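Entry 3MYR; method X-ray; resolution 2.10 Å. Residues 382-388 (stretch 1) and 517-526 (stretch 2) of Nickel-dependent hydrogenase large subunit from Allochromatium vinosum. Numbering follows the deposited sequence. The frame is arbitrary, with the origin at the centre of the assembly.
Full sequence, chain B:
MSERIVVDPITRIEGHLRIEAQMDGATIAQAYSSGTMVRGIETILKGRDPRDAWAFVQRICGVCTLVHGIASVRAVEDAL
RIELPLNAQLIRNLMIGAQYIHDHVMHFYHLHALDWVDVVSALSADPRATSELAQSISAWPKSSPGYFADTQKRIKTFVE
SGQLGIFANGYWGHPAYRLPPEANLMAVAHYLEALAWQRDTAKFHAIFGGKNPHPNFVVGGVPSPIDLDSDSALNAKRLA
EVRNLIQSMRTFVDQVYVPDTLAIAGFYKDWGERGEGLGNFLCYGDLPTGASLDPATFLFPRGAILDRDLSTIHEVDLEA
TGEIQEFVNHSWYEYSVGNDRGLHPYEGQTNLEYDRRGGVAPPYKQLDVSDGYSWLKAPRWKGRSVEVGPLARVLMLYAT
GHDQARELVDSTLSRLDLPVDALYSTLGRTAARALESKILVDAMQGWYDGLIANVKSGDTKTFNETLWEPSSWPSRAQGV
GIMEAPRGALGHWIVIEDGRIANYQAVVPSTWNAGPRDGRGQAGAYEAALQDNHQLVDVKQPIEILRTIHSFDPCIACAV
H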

# COMPACT_ATOMS: atom_id res chain seq x y z
N LYS B 382 -26.45 4.04 -0.40
CA LYS B 382 -27.85 4.53 -0.32
C LYS B 382 -27.91 6.04 0.01
O LYS B 382 -28.66 6.48 0.89
CB LYS B 382 -28.61 3.72 0.75
CG LYS B 382 -28.84 2.24 0.36
CD LYS B 382 -29.78 1.50 1.36
CE LYS B 382 -29.82 0.02 0.99
NZ LYS B 382 -30.70 -0.82 1.92
N GLY B 383 -27.07 6.84 -0.65
CA GLY B 383 -27.01 8.28 -0.35
C GLY B 383 -26.20 8.72 0.89
O GLY B 383 -25.99 9.88 1.05
N ARG B 384 -25.73 7.82 1.74
CA ARG B 384 -24.99 8.19 2.94
C ARG B 384 -23.50 8.12 2.73
O ARG B 384 -23.00 7.23 2.03
CB ARG B 384 -25.38 7.28 4.11
CG ARG B 384 -26.84 7.67 4.53
CD ARG B 384 -27.53 6.64 5.28
NE ARG B 384 -28.49 6.03 4.39
CZ ARG B 384 -29.79 5.88 4.63
NH1 ARG B 384 -30.30 6.27 5.78
NH2 ARG B 384 -30.54 5.32 3.71
N SER B 385 -22.81 9.08 3.31
CA SER B 385 -21.39 9.02 3.59
C SER B 385 -21.15 8.00 4.66
O SER B 385 -21.84 8.04 5.67
CB SER B 385 -20.89 10.36 4.09
OG SER B 385 -20.79 11.24 3.00
N VAL B 386 -20.17 7.11 4.44
CA VAL B 386 -19.87 6.10 5.41
C VAL B 386 -18.34 6.06 5.65
O VAL B 386 -17.55 6.56 4.84
CB VAL B 386 -20.42 4.68 4.97
CG1 VAL B 386 -21.89 4.70 4.71
CG2 VAL B 386 -19.75 4.24 3.70
N GLU B 387 -17.95 5.41 6.75
CA GLU B 387 -16.54 5.16 7.03
C GLU B 387 -16.28 3.65 6.84
O GLU B 387 -17.13 2.82 7.24
CB GLU B 387 -16.18 5.55 8.46
CG GLU B 387 -14.78 5.01 8.85
CD GLU B 387 -14.22 5.60 10.14
OE1 GLU B 387 -13.25 5.02 10.72
OE2 GLU B 387 -14.76 6.63 10.61
N VAL B 388 -15.13 3.30 6.23
CA VAL B 388 -14.78 1.89 6.15
C VAL B 388 -13.44 1.69 6.87
O VAL B 388 -12.71 2.65 7.15
CB VAL B 388 -14.65 1.39 4.66
CG1 VAL B 388 -16.06 1.54 3.97
CG2 VAL B 388 -13.62 2.27 3.89
N ARG B 517 -17.04 15.97 -1.19
CA ARG B 517 -18.49 16.19 -1.03
C ARG B 517 -19.27 15.71 -2.22
O ARG B 517 -18.71 15.58 -3.31
CB ARG B 517 -18.77 17.65 -0.79
CG ARG B 517 -18.44 18.13 0.62
CD ARG B 517 -18.15 19.67 0.68
NE ARG B 517 -18.00 20.17 2.07
CZ ARG B 517 -16.93 19.96 2.86
NH1 ARG B 517 -15.87 19.31 2.40
NH2 ARG B 517 -16.90 20.44 4.12
N ASP B 518 -20.58 15.49 -2.01
CA ASP B 518 -21.52 15.06 -3.04
C ASP B 518 -22.47 16.22 -3.35
O ASP B 518 -22.21 17.36 -2.96
CB ASP B 518 -22.31 13.79 -2.62
CG ASP B 518 -23.20 14.03 -1.38
OD1 ASP B 518 -23.53 15.20 -1.07
OD2 ASP B 518 -23.50 13.06 -0.66
N GLY B 519 -23.53 15.97 -4.10
CA GLY B 519 -24.44 17.07 -4.53
C GLY B 519 -25.26 17.74 -3.44
O GLY B 519 -25.80 18.82 -3.66
N ARG B 520 -25.35 17.09 -2.27
CA ARG B 520 -26.11 17.62 -1.13
C ARG B 520 -25.15 18.36 -0.19
O ARG B 520 -25.52 18.69 0.94
CB ARG B 520 -26.84 16.48 -0.35
CG ARG B 520 -27.98 15.68 -1.08
CD ARG B 520 -27.57 15.16 -2.55
NE ARG B 520 -27.41 13.68 -2.66
CZ ARG B 520 -26.55 13.00 -3.45
NH1 ARG B 520 -26.54 11.67 -3.33
NH2 ARG B 520 -25.66 13.60 -4.30
N GLY B 521 -23.89 18.57 -0.62
CA GLY B 521 -22.88 19.16 0.25
C GLY B 521 -22.47 18.21 1.39
O GLY B 521 -21.83 18.64 2.36
N GLN B 522 -22.81 16.91 1.30
CA GLN B 522 -22.49 15.96 2.36
C GLN B 522 -20.99 15.58 2.28
O GLN B 522 -20.52 15.08 1.27
CB GLN B 522 -23.35 14.72 2.21
CG GLN B 522 -23.33 13.82 3.38
CD GLN B 522 -24.13 12.53 3.15
OE1 GLN B 522 -24.25 11.70 4.07
NE2 GLN B 522 -24.56 12.30 1.93
N ALA B 523 -20.27 15.82 3.37
CA ALA B 523 -18.82 15.64 3.44
C ALA B 523 -18.46 14.15 3.52
O ALA B 523 -19.26 13.35 4.04
CB ALA B 523 -18.25 16.40 4.72
N GLY B 524 -17.24 13.80 3.08
CA GLY B 524 -16.72 12.47 3.31
C GLY B 524 -16.10 12.28 4.71
O GLY B 524 -15.96 13.25 5.46
N ALA B 525 -15.69 11.03 5.03
CA ALA B 525 -15.19 10.70 6.39
C ALA B 525 -14.05 11.63 6.87
O ALA B 525 -14.13 12.16 7.97
CB ALA B 525 -14.81 9.27 6.51
N TYR B 526 -13.04 11.87 6.04
CA TYR B 526 -11.88 12.68 6.53
C TYR B 526 -12.41 14.07 6.85
O TYR B 526 -12.07 14.68 7.84
CB TYR B 526 -10.83 12.88 5.43
CG TYR B 526 -9.99 11.67 5.06
CD1 TYR B 526 -10.31 10.38 5.51
CD2 TYR B 526 -8.89 11.81 4.24
CE1 TYR B 526 -9.52 9.26 5.17
CE2 TYR B 526 -8.08 10.70 3.89
CZ TYR B 526 -8.44 9.43 4.31
OH TYR B 526 -7.73 8.33 3.84
O HOH W 1 -17.08 8.85 3.50

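Residues 382-388, a segment without regular helix or strand, dock against residues 517-526, a loop that leads into a helix at Ala 525, and bury 286 Å² in all; three direct hydrogen bonds cross the interface. Lys 382 stays exposed and out of reach. Gly 383, at phi 80°, has a backbone that by itself calls for glycine; its carbonyl O accepts a nearly linear hydrogen bond from Gln 522 NE2 (2.9 Å). Arg 384 points its CB away, while the next amide, Ser 385 N, donates to Gln 522 OE1 (3.1 Å, 176°). The amide group of Gln 522, carried on an extended side chain (chi1 and chi2 both t), thus pairs with backbone acceptor and donor together. Asp 518 braces it: OD2 accepts from Gln 522 NE2 (2.9 Å), and OD1 accepts from Arg 520 N (2.9 Å), within the type I turn 518-521, and from Gln 522 N (3.0 Å), just after it; Gly 521 N to Asp 518 O (3.1 Å) closes the turn. Buried Ser 385 points toward stretch 2, and its short side chain places OG close to the backbone carbonyl of Ala 523, donating to Ala 523 O (2.8 Å). The CA-to-CB bond of Val 386 points away; Val 386 O accepts a hydrogen bond from water 1 (2.7 Å), which accepts from Ala 525 N (3.0 Å), just beyond the N-cap Gly 524. Finally, Glu 387 CB meets Ala 525 CB at 4.4 Å, a small apolar contact, while the Glu 387 carboxylate is hydrogen-bonded elsewhere in the structure.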